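Local atomic coordinates of Rab5 protein, putative (Plasmodium falciparum, PDB entry 3CLV), a protein that is a putative Rab5-type member of the Ras family, with the P-loop nucleotide-binding fold, and carries guanosine-5'-diphosphate in its pocket. Residues K9-G14 and R115-A120; Y47-N52 and I194-A199; V122-S127 and F162-L167; I150-N155 and L178-T183. One frame throughout, in Å; residues are numbered along the deposited sequence.

Overall arrangement
All four contacts involve one six-stranded mixed sheet of the Ras-type P-loop fold. Interaction 1 pairs the central strands 8-13 and 119-125; interaction 4 adds 149-155 and the outermost strand 179-183, with Ala120 O of interaction 1 lying 2.9 Å from Ile151 N. Interaction 3 lies at the end of strand 119-125, its centre about 10 Å from that of interaction 4, and a probable hydrogen bond from Asn155 N to Phe124 O links the two. Interaction 2 lays helix 191-206 on the other outermost strand, 43-50, and Met197 SD packs on Ile181 CD1 of interaction 4 at 3.6 Å. Interaction 4 reaches guanosine-5'-diphosphate through Asn155, whereas the side chain of Ser127 in interaction 3 stays about 8 Å away.

Interaction 1 of 4, residues K9-G14 and R115-A120; sequences KTVLLG and RGATCA
Lys9, Val11, Thr118 and Cys119 supply the backbone bonds of this parallel strand pair. Lys9 O accepts twice, from Cys119 N in an almost straight bond (3.2 Å, N-H...O angle 171°) and from Thr118 N in a shorter, more bent one (2.8 Å). Val11 N returns a bond to Cys119 O at 3.0 Å. A water knits the start of the pair together, accepting from Lys9 N, donating to Gly116 O and bonding to Thr118 OG1.

Among side chains, Lys9 runs fully extended with CG anti to the backbone N (chi1 -180°), its methylenes passing Ala117. NZ reaches Arg115 O at 2.7 Å, just past the end of helix 110-114, and Leu112 O also accepts from it; Arg115 NE makes a salt bridge to Asp96 of the second subunit. On one face of the sheet, Thr10 OG1 and CG2 both lie against Cys119 CB, while the hydroxyl bonds to Tyr8 O.

Apolar contact on the other face is between Val11 CG1 and Ala120 CB, 3.6 Å apart. Helix 110-114 covers Val11 there through Tyr113 and Tyr114, and helix 129-145 brings Leu142 onto Ala120. Strand 8-13 is flanked by strands 92-99 and 119-125.

Interaction 2 of 4, residues Y47-N52 and I194-A199; sequences YVVNLN and IFYMLA
Val49 and its neighbours Tyr47 and Leu51 form an apolar helix-on-sheet contact with Phe195, Tyr196 and Ala199, in which the C-terminal helix 191-206 of the Ras-type fold covers strand 43-50, outermost in the sheet. The short axes approach to 8.9 Å, with 62° between their N-to-C directions. Apolar side chains carry most of the contact, with two methyls also lying on helix carbonyl oxygens.

Val49 sits at the middle and uses both methyls. Its CG1, anti to the backbone N (chi1 174°), touches Tyr196 CD1 and Ala199 CB, each at 3.9 Å, so one methyl bridges two residues of the helix. CG2 reaches back to Phe195, lying 3.8 Å from its carbonyl O and close to its CB; that carbonyl also accepts the helical bond from Ala199 N.

Toward the start of the strand segment, Tyr47 leans its CD2 and CE2 side on Phe195 CB. The two rings are inclined at 59° with centroids 5.7 Å apart, an oblique pairing. Phe95 of the adjoining strand 92-99 meets the Phe195 ring edge-to-face and Ile121 packs on it, linking the helix to the middle of the sheet. Beyond the strand end, Leu51 folds its two methyls over the last residue of the helix segment: CD1 lies 3.8 Å from Ala199 O, and CD2 lies 3.9 Å from Ala199 CB.

Interaction 3 of 4, residues V122-S127 and F162-L167; sequences VVFDIS and FQVDIL
Ile126, which packs on Phe162, is turned so that CG1 lies between its backbone N and carbonyl carbon (chi1 55°), and chi2 near 88° then turns CD1 to the phenylalanine ring. This joins the end of strand 119-125 in the Ras-type P-loop fold to the loop leading into helix 166-175. Ile126 CD1 sits over one face of the Phe162 ring, 3.8 Å from the centroid and only 6° off the normal, a CH-pi contact. Ile166 CD1 borders the same ring in its plane and meets Ile126 CG2.

Val164 packs against Phe124 and Ile126: its CG2 approaches the edge of the Phe124 ring at CE2 (4.0 Å) and also nears Ile126 CB. Helix 129-145 contributes Leu132 beside Val164.

The backbone is fixed by Ile126 O, which accepts a straight, in-plane bond from Gln163 N at 2.8 Å and a weak one from Val164 N. Gln163 extends past Ser127, its OE1 taking the N-H of Ser129. The strand end itself is closed by an Asx turn: Asp125 OD1 accepts from Ser127 N (2.9 Å) and from Ser127 OG (2.6 Å), both donors approaching from the same face of the carboxylate.

Interaction 4 of 4, residues I150-N155 and L178-T183; sequences IILVAN and LLFIQT. With GDP (guanosine-5'-diphosphate), chain D.
Ile151, Val153 and Asn155 lie beside Leu179, Ile181 and Thr183 on one face of a parallel strand pair, which a crossover through helix 166-175 connects as a beta-alpha-beta unit of the Ras-type fold. Five backbone bonds join the strands. Leu152 N to Leu179 O is almost linear (176°) although the donor stands above the carbonyl plane, whereas Leu179 N meets Ile150 O at a more bent 138°.

The tight part is Ile151, Val153 and Ile181, all buried beneath helix 191-206. Ile181 CG2 fits between Ile151 CD1 and Val153 CG2, 3.8 Å from each, and Val153 and Ile181 run side by side, pointing the same way. Leu198 packs on Ile151 and Met197 on Ile181.

On the other face the looser side is Phe180 and Gln182, both partly exposed, as are Leu178 and Leu179 at the start of the pair. Phe180 CD1 lies 4.1 Å from Leu152 CD2, and its CE1 and CZ rest near Ala154 CB; Val169 of helix 166-175 covers Leu152 and Phe180.

At the nucleotide end, Thr183 has OG1 between its backbone N and carbonyl carbon (chi1 65°), where the hydroxyl donates to Asn155 OD1 at 2.9 Å. That oxygen also accepts from Ala185 N, and Asn155 ND2 donates to Val18 O, so both ends of the amide are held. The same ND2 lies 3.3 Å from N7 of guanosine-5'-diphosphate.

Interaction 1 of 4, residues K9-G14 and R115-A120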
# COMPACT_ATOMS: atom_id res chain seq x y z
N LYS A 9 -6.99 -2.77 -3.72
CA LYS A 9 -6.15 -1.59 -3.96
C LYS A 9 -6.13 -1.26 -5.45
O LYS A 9 -5.90 -2.14 -6.29
CB LYS A 9 -4.73 -1.77 -3.42
CG LYS A 9 -3.80 -0.56 -3.65
CD LYS A 9 -2.43 -0.80 -3.01
CE LYS A 9 -1.51 0.40 -3.17
NZ LYS A 9 -0.17 0.12 -2.53
N THR A 10 -6.39 0.01 -5.76
CA THR A 10 -6.50 0.47 -7.14
C THR A 10 -5.70 1.75 -7.28
O THR A 10 -6.02 2.77 -6.64
CB THR A 10 -7.97 0.68 -7.52
OG1 THR A 10 -8.66 -0.57 -7.39
CG2 THR A 10 -8.13 1.23 -8.92
N VAL A 11 -4.63 1.69 -8.09
CA VAL A 11 -3.83 2.88 -8.35
C VAL A 11 -4.47 3.70 -9.47
O VAL A 11 -4.77 3.19 -10.57
CB VAL A 11 -2.32 2.61 -8.61
CG1 VAL A 11 -2.09 1.63 -9.79
CG2 VAL A 11 -1.54 3.92 -8.87
N LEU A 12 -4.70 4.97 -9.17
CA LEU A 12 -5.20 5.90 -10.17
C LEU A 12 -4.04 6.79 -10.59
O LEU A 12 -3.54 7.60 -9.81
CB LEU A 12 -6.39 6.70 -9.60
CG LEU A 12 -6.96 7.84 -10.44
CD1 LEU A 12 -7.43 7.38 -11.81
CD2 LEU A 12 -8.13 8.46 -9.67
N LEU A 13 -3.62 6.60 -11.84
CA LEU A 13 -2.35 7.09 -12.34
C LEU A 13 -2.57 7.87 -13.63
O LEU A 13 -3.42 7.52 -14.44
CB LEU A 13 -1.43 5.89 -12.60
CG LEU A 13 -0.10 6.05 -13.31
CD1 LEU A 13 0.92 6.76 -12.40
CD2 LEU A 13 0.43 4.67 -13.68
N GLY A 14 -1.76 8.92 -13.84
CA GLY A 14 -1.81 9.71 -15.08
C GLY A 14 -1.08 11.01 -14.86
O GLY A 14 -0.83 11.40 -13.71
N ARG A 115 2.53 -1.23 -5.48
CA ARG A 115 2.72 -2.47 -4.72
C ARG A 115 1.44 -3.01 -4.09
O ARG A 115 0.77 -2.32 -3.32
CB ARG A 115 3.80 -2.32 -3.65
CG ARG A 115 4.30 -3.67 -3.21
CD ARG A 115 5.50 -3.55 -2.33
NE ARG A 115 5.87 -4.85 -1.78
CZ ARG A 115 6.81 -5.65 -2.29
NH1 ARG A 115 7.51 -5.28 -3.36
NH2 ARG A 115 7.09 -6.80 -1.70
N GLY A 116 1.09 -4.24 -4.46
CA GLY A 116 -0.10 -4.90 -3.95
C GLY A 116 -1.41 -4.41 -4.55
O GLY A 116 -2.48 -4.75 -4.06
N ALA A 117 -1.34 -3.59 -5.60
CA ALA A 117 -2.56 -3.13 -6.27
C ALA A 117 -3.13 -4.25 -7.13
O ALA A 117 -2.38 -4.97 -7.80
CB ALA A 117 -2.30 -1.88 -7.11
N THR A 118 -4.45 -4.40 -7.09
CA THR A 118 -5.18 -5.34 -7.96
C THR A 118 -5.42 -4.68 -9.31
O THR A 118 -5.27 -5.31 -10.35
CB THR A 118 -6.55 -5.71 -7.33
OG1 THR A 118 -6.33 -6.36 -6.08
CG2 THR A 118 -7.38 -6.64 -8.26
N CYS A 119 -5.77 -3.40 -9.27
CA CYS A 119 -6.13 -2.67 -10.48
C CYS A 119 -5.28 -1.44 -10.68
O CYS A 119 -4.83 -0.83 -9.72
CB CYS A 119 -7.59 -2.21 -10.42
SG CYS A 119 -8.77 -3.53 -10.18
N ALA A 120 -5.08 -1.07 -11.93
CA ALA A 120 -4.46 0.20 -12.26
C ALA A 120 -5.34 0.90 -13.27
O ALA A 120 -5.69 0.34 -14.33
CB ALA A 120 -3.04 -0.01 -12.80
O HOH W 1 -5.22 -5.27 -3.79

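Interaction 2 of 4, residues Y47-N52 and I194-A199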
# COMPACT_ATOMS: atom_id res chain seq x y z
N TYR A 47 -14.79 3.02 -2.98
CA TYR A 47 -15.98 2.96 -3.79
C TYR A 47 -16.40 1.51 -3.91
O TYR A 47 -15.55 0.62 -4.08
CB TYR A 47 -15.73 3.56 -5.18
CG TYR A 47 -16.97 3.62 -6.02
CD1 TYR A 47 -18.00 4.52 -5.72
CD2 TYR A 47 -17.15 2.75 -7.10
CE1 TYR A 47 -19.14 4.58 -6.48
CE2 TYR A 47 -18.30 2.80 -7.88
CZ TYR A 47 -19.29 3.72 -7.56
OH TYR A 47 -20.46 3.80 -8.28
N VAL A 48 -17.70 1.28 -3.80
CA VAL A 48 -18.22 -0.08 -3.85
C VAL A 48 -19.08 -0.26 -5.09
O VAL A 48 -19.94 0.56 -5.39
CB VAL A 48 -19.05 -0.39 -2.59
CG1 VAL A 48 -19.60 -1.82 -2.66
CG2 VAL A 48 -18.22 -0.20 -1.33
N VAL A 49 -18.82 -1.33 -5.82
CA VAL A 49 -19.70 -1.75 -6.90
C VAL A 49 -20.34 -3.04 -6.44
O VAL A 49 -19.65 -3.99 -6.05
CB VAL A 49 -18.93 -2.04 -8.23
CG1 VAL A 49 -19.87 -2.61 -9.29
CG2 VAL A 49 -18.23 -0.79 -8.76
N ASN A 50 -21.67 -3.09 -6.45
CA ASN A 50 -22.33 -4.39 -6.31
C ASN A 50 -22.81 -4.84 -7.68
O ASN A 50 -23.61 -4.15 -8.32
CB ASN A 50 -23.46 -4.36 -5.28
CG ASN A 50 -24.06 -5.74 -5.03
OD1 ASN A 50 -24.92 -6.19 -5.79
ND2 ASN A 50 -23.61 -6.41 -3.96
N LEU A 51 -22.30 -5.98 -8.13
CA LEU A 51 -22.49 -6.43 -9.51
C LEU A 51 -23.93 -6.87 -9.82
O LEU A 51 -24.37 -6.74 -10.96
CB LEU A 51 -21.49 -7.54 -9.86
CG LEU A 51 -20.04 -7.13 -10.17
CD1 LEU A 51 -19.24 -8.37 -10.51
CD2 LEU A 51 -19.94 -6.12 -11.32
N ASN A 52 -24.63 -7.35 -8.80
CA ASN A 52 -26.06 -7.67 -8.89
C ASN A 52 -27.00 -6.46 -8.85
O ASN A 52 -28.22 -6.63 -8.76
CB ASN A 52 -26.46 -8.60 -7.74
CG ASN A 52 -25.97 -10.01 -7.93
OD1 ASN A 52 -25.91 -10.52 -9.05
ND2 ASN A 52 -25.64 -10.67 -6.83
N ILE A 194 -16.10 2.92 -15.42
CA ILE A 194 -14.69 2.52 -15.18
C ILE A 194 -14.67 1.37 -14.17
O ILE A 194 -14.03 0.35 -14.36
CB ILE A 194 -13.84 3.69 -14.59
CG1 ILE A 194 -13.69 4.84 -15.59
CG2 ILE A 194 -12.47 3.16 -14.11
CD1 ILE A 194 -13.12 6.15 -14.97
N PHE A 195 -15.38 1.56 -13.07
CA PHE A 195 -15.33 0.65 -11.96
C PHE A 195 -16.24 -0.55 -12.18
O PHE A 195 -15.96 -1.62 -11.65
CB PHE A 195 -15.63 1.42 -10.67
CG PHE A 195 -14.56 2.42 -10.34
CD1 PHE A 195 -13.43 2.03 -9.62
CD2 PHE A 195 -14.64 3.73 -10.83
CE1 PHE A 195 -12.43 2.94 -9.34
CE2 PHE A 195 -13.64 4.64 -10.57
CZ PHE A 195 -12.53 4.25 -9.82
N TYR A 196 -17.27 -0.38 -13.01
CA TYR A 196 -18.13 -1.52 -13.38
C TYR A 196 -17.30 -2.54 -14.14
O TYR A 196 -17.36 -3.75 -13.84
CB TYR A 196 -19.33 -1.09 -14.25
CG TYR A 196 -20.36 -0.22 -13.55
CD1 TYR A 196 -20.37 -0.08 -12.17
CD2 TYR A 196 -21.35 0.43 -14.28
CE1 TYR A 196 -21.32 0.72 -11.52
CE2 TYR A 196 -22.30 1.24 -13.65
CZ TYR A 196 -22.27 1.37 -12.28
OH TYR A 196 -23.23 2.16 -11.66
N MET A 197 -16.53 -2.05 -15.12
CA MET A 197 -15.66 -2.87 -15.95
C MET A 197 -14.58 -3.57 -15.13
O MET A 197 -14.35 -4.79 -15.30
CB MET A 197 -15.02 -2.01 -17.05
CG MET A 197 -16.01 -1.54 -18.16
SD MET A 197 -15.19 -0.59 -19.48
CE MET A 197 -14.34 -1.87 -20.37
N LEU A 198 -13.94 -2.82 -14.23
CA LEU A 198 -12.95 -3.38 -13.31
C LEU A 198 -13.55 -4.46 -12.41
O LEU A 198 -12.96 -5.52 -12.25
CB LEU A 198 -12.33 -2.29 -12.43
CG LEU A 198 -11.32 -1.35 -13.11
CD1 LEU A 198 -10.84 -0.27 -12.13
CD2 LEU A 198 -10.14 -2.16 -13.67
N ALA A 199 -14.69 -4.16 -11.80
CA ALA A 199 -15.37 -5.10 -10.93
C ALA A 199 -15.76 -6.40 -11.67
O ALA A 199 -15.56 -7.51 -11.14
CB ALA A 199 -16.58 -4.45 -10.24

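Interaction 3 of 4, residues V122-S127 and F162-L167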
# COMPACT_ATOMS: atom_id res chain seq x y z
N VAL A 122 -5.20 3.93 -15.67
CA VAL A 122 -4.23 4.83 -16.31
C VAL A 122 -4.98 5.81 -17.21
O VAL A 122 -5.58 5.41 -18.22
CB VAL A 122 -3.14 4.07 -17.12
CG1 VAL A 122 -2.05 5.05 -17.57
CG2 VAL A 122 -2.51 2.96 -16.29
N VAL A 123 -4.96 7.08 -16.81
CA VAL A 123 -5.82 8.09 -17.41
C VAL A 123 -4.99 9.01 -18.31
O VAL A 123 -3.88 9.36 -17.98
CB VAL A 123 -6.51 8.96 -16.29
CG1 VAL A 123 -7.48 9.99 -16.89
CG2 VAL A 123 -7.20 8.07 -15.28
N PHE A 124 -5.55 9.39 -19.46
CA PHE A 124 -4.96 10.45 -20.27
C PHE A 124 -6.08 11.40 -20.72
O PHE A 124 -7.27 11.13 -20.51
CB PHE A 124 -4.14 9.88 -21.44
CG PHE A 124 -4.98 9.27 -22.55
CD1 PHE A 124 -5.42 7.95 -22.47
CD2 PHE A 124 -5.33 10.02 -23.67
CE1 PHE A 124 -6.21 7.39 -23.47
CE2 PHE A 124 -6.13 9.47 -24.69
CZ PHE A 124 -6.57 8.15 -24.59
N ASP A 125 -5.66 12.52 -21.30
CA ASP A 125 -6.56 13.59 -21.74
C ASP A 125 -6.54 13.53 -23.26
O ASP A 125 -5.48 13.63 -23.89
CB ASP A 125 -6.00 14.93 -21.19
CG ASP A 125 -6.72 16.17 -21.73
OD1 ASP A 125 -7.64 16.08 -22.58
OD2 ASP A 125 -6.30 17.28 -21.29
N ILE A 126 -7.71 13.32 -23.85
CA ILE A 126 -7.84 13.18 -25.31
C ILE A 126 -7.35 14.41 -26.10
O ILE A 126 -7.02 14.30 -27.29
CB ILE A 126 -9.26 12.73 -25.77
CG1 ILE A 126 -10.36 13.66 -25.26
CG2 ILE A 126 -9.54 11.29 -25.34
CD1 ILE A 126 -10.66 14.84 -26.19
N SER A 127 -7.31 15.56 -25.42
CA SER A 127 -6.92 16.84 -26.04
C SER A 127 -5.43 17.14 -25.91
O SER A 127 -4.95 18.17 -26.40
CB SER A 127 -7.75 17.99 -25.45
OG SER A 127 -7.43 18.23 -24.09
N PHE A 162 -9.88 16.69 -30.11
CA PHE A 162 -9.07 15.47 -30.01
C PHE A 162 -7.67 15.69 -30.59
O PHE A 162 -7.52 16.18 -31.71
CB PHE A 162 -9.74 14.29 -30.74
CG PHE A 162 -10.85 13.63 -29.95
CD1 PHE A 162 -12.07 14.27 -29.77
CD2 PHE A 162 -10.68 12.35 -29.43
CE1 PHE A 162 -13.11 13.65 -29.05
CE2 PHE A 162 -11.71 11.72 -28.71
CZ PHE A 162 -12.92 12.38 -28.52
N GLN A 163 -6.65 15.35 -29.81
CA GLN A 163 -5.27 15.40 -30.29
C GLN A 163 -4.81 13.97 -30.59
O GLN A 163 -3.81 13.75 -31.26
CB GLN A 163 -4.38 16.04 -29.25
CG GLN A 163 -3.21 16.80 -29.82
CD GLN A 163 -2.53 17.67 -28.79
OE1 GLN A 163 -1.70 17.20 -28.02
NE2 GLN A 163 -2.87 18.96 -28.79
N VAL A 164 -5.57 13.01 -30.08
CA VAL A 164 -5.28 11.60 -30.29
C VAL A 164 -6.23 11.00 -31.31
O VAL A 164 -7.27 11.59 -31.61
CB VAL A 164 -5.33 10.79 -28.95
CG1 VAL A 164 -4.33 11.36 -27.93
CG2 VAL A 164 -6.75 10.75 -28.38
N ASP A 165 -5.86 9.85 -31.86
CA ASP A 165 -6.73 9.05 -32.70
C ASP A 165 -7.28 7.91 -31.83
O ASP A 165 -6.51 7.02 -31.42
CB ASP A 165 -5.95 8.52 -33.90
CG ASP A 165 -6.84 7.85 -34.94
OD1 ASP A 165 -7.67 6.98 -34.59
OD2 ASP A 165 -6.70 8.20 -36.14
N ILE A 166 -8.58 7.95 -31.54
CA ILE A 166 -9.20 6.94 -30.67
C ILE A 166 -8.99 5.51 -31.16
O ILE A 166 -8.68 4.63 -30.36
CB ILE A 166 -10.71 7.20 -30.45
CG1 ILE A 166 -10.91 8.38 -29.49
CG2 ILE A 166 -11.41 5.96 -29.90
CD1 ILE A 166 -10.17 8.25 -28.14
N LEU A 167 -9.15 5.28 -32.46
CA LEU A 167 -8.93 3.97 -33.06
C LEU A 167 -7.52 3.45 -32.81
O LEU A 167 -7.34 2.26 -32.51
CB LEU A 167 -9.22 3.98 -34.56
CG LEU A 167 -10.61 3.59 -35.09
CD1 LEU A 167 -11.73 3.93 -34.11
CD2 LEU A 167 -10.85 4.23 -36.47

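Interaction 4 of 4, residues I150-N155 and L178-T183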
# COMPACT_ATOMS: atom_id res chain seq x y z
N ILE A 150 -5.59 -3.71 -15.78
CA ILE A 150 -5.32 -2.34 -16.23
C ILE A 150 -6.46 -1.85 -17.12
O ILE A 150 -6.85 -2.52 -18.08
CB ILE A 150 -3.98 -2.22 -16.99
CG1 ILE A 150 -2.81 -2.69 -16.12
CG2 ILE A 150 -3.77 -0.78 -17.49
CD1 ILE A 150 -1.56 -3.01 -16.95
N ILE A 151 -6.97 -0.67 -16.77
CA ILE A 151 -7.93 0.05 -17.60
C ILE A 151 -7.33 1.39 -18.05
O ILE A 151 -6.88 2.21 -17.23
CB ILE A 151 -9.32 0.17 -16.94
CG1 ILE A 151 -10.34 0.81 -17.90
CG2 ILE A 151 -9.26 0.88 -15.54
CD1 ILE A 151 -11.79 0.34 -17.57
N LEU A 152 -7.29 1.57 -19.37
CA LEU A 152 -6.78 2.79 -19.96
C LEU A 152 -7.99 3.70 -20.13
O LEU A 152 -9.00 3.29 -20.71
CB LEU A 152 -6.07 2.51 -21.28
CG LEU A 152 -5.56 3.70 -22.08
CD1 LEU A 152 -4.40 4.38 -21.32
CD2 LEU A 152 -5.09 3.23 -23.46
N VAL A 153 -7.90 4.92 -19.60
CA VAL A 153 -9.06 5.82 -19.58
C VAL A 153 -8.77 7.05 -20.43
O VAL A 153 -7.80 7.79 -20.19
CB VAL A 153 -9.49 6.25 -18.13
CG1 VAL A 153 -10.62 7.32 -18.16
CG2 VAL A 153 -9.92 5.04 -17.31
N ALA A 154 -9.61 7.25 -21.45
CA ALA A 154 -9.55 8.43 -22.30
C ALA A 154 -10.50 9.47 -21.73
O ALA A 154 -11.71 9.44 -22.01
CB ALA A 154 -9.93 8.08 -23.74
N ASN A 155 -9.98 10.36 -20.88
CA ASN A 155 -10.82 11.37 -20.25
C ASN A 155 -10.94 12.68 -21.07
O ASN A 155 -10.10 12.97 -21.93
CB ASN A 155 -10.34 11.65 -18.81
CG ASN A 155 -11.36 12.43 -17.98
OD1 ASN A 155 -12.54 12.10 -17.93
ND2 ASN A 155 -10.88 13.45 -17.27
N LEU A 178 -5.52 -4.53 -22.53
CA LEU A 178 -6.02 -3.61 -21.51
C LEU A 178 -7.52 -3.47 -21.73
O LEU A 178 -8.00 -3.60 -22.88
CB LEU A 178 -5.38 -2.22 -21.70
CG LEU A 178 -3.88 -2.12 -21.95
CD1 LEU A 178 -3.48 -0.66 -22.16
CD2 LEU A 178 -3.09 -2.73 -20.81
N LEU A 179 -8.24 -3.24 -20.64
CA LEU A 179 -9.55 -2.62 -20.71
C LEU A 179 -9.41 -1.17 -21.20
O LEU A 179 -8.36 -0.53 -21.01
CB LEU A 179 -10.26 -2.66 -19.33
CG LEU A 179 -10.50 -4.05 -18.73
CD1 LEU A 179 -11.11 -3.93 -17.33
CD2 LEU A 179 -11.44 -4.86 -19.63
N PHE A 180 -10.43 -0.69 -21.89
CA PHE A 180 -10.43 0.68 -22.41
C PHE A 180 -11.81 1.33 -22.24
O PHE A 180 -12.84 0.70 -22.47
CB PHE A 180 -9.94 0.72 -23.87
CG PHE A 180 -10.05 2.08 -24.52
CD1 PHE A 180 -9.08 3.05 -24.29
CD2 PHE A 180 -11.12 2.38 -25.36
CE1 PHE A 180 -9.18 4.32 -24.88
CE2 PHE A 180 -11.23 3.65 -25.96
CZ PHE A 180 -10.25 4.62 -25.73
N ILE A 181 -11.83 2.61 -21.84
CA ILE A 181 -13.09 3.33 -21.73
C ILE A 181 -12.86 4.83 -22.03
O ILE A 181 -11.78 5.37 -21.77
CB ILE A 181 -13.78 3.06 -20.36
CG1 ILE A 181 -15.22 3.61 -20.33
CG2 ILE A 181 -12.89 3.56 -19.17
CD1 ILE A 181 -16.10 2.92 -19.33
N GLN A 182 -13.86 5.47 -22.62
CA GLN A 182 -13.81 6.91 -22.89
C GLN A 182 -14.74 7.58 -21.90
O GLN A 182 -15.88 7.15 -21.73
CB GLN A 182 -14.29 7.20 -24.31
CG GLN A 182 -13.33 6.76 -25.40
CD GLN A 182 -13.84 7.16 -26.76
OE1 GLN A 182 -13.90 8.34 -27.08
NE2 GLN A 182 -14.24 6.18 -27.57
N THR A 183 -14.24 8.62 -21.23
CA THR A 183 -14.98 9.24 -20.13
C THR A 183 -15.01 10.78 -20.18
O THR A 183 -14.17 11.41 -20.84
CB THR A 183 -14.43 8.81 -18.72
OG1 THR A 183 -13.10 9.30 -18.56
CG2 THR A 183 -14.46 7.30 -18.53
PB GDP D . -5.47 15.65 -12.14
O1B GDP D . -5.96 15.22 -10.80
O2B GDP D . -4.22 16.50 -12.00
O3B GDP D . -5.17 14.50 -13.06
O3A GDP D . -6.59 16.53 -12.92
PA GDP D . -7.75 17.42 -12.22
O1A GDP D . -7.15 18.40 -11.23
O2A GDP D . -8.89 16.61 -11.68
O5' GDP D . -8.27 18.26 -13.49
C5' GDP D . -7.43 19.17 -14.20
C4' GDP D . -8.33 20.17 -14.95
O4' GDP D . -9.06 19.49 -15.98
C3' GDP D . -9.37 20.88 -14.09
O3' GDP D . -9.46 22.20 -14.63
C2' GDP D . -10.68 20.13 -14.36
O2' GDP D . -11.86 20.93 -14.21
C1' GDP D . -10.46 19.73 -15.81
N9 GDP D . -11.14 18.47 -16.14
C8 GDP D . -11.02 17.30 -15.48
N7 GDP D . -11.78 16.35 -16.06
C5 GDP D . -12.39 16.92 -17.12
C6 GDP D . -13.33 16.48 -18.19
O6 GDP D . -13.74 15.30 -18.21
N1 GDP D . -13.71 17.40 -19.11
C2 GDP D . -13.27 18.69 -19.11
N2 GDP D . -13.71 19.53 -20.09
N3 GDP D . -12.42 19.17 -18.16
C4 GDP D . -11.96 18.33 -17.17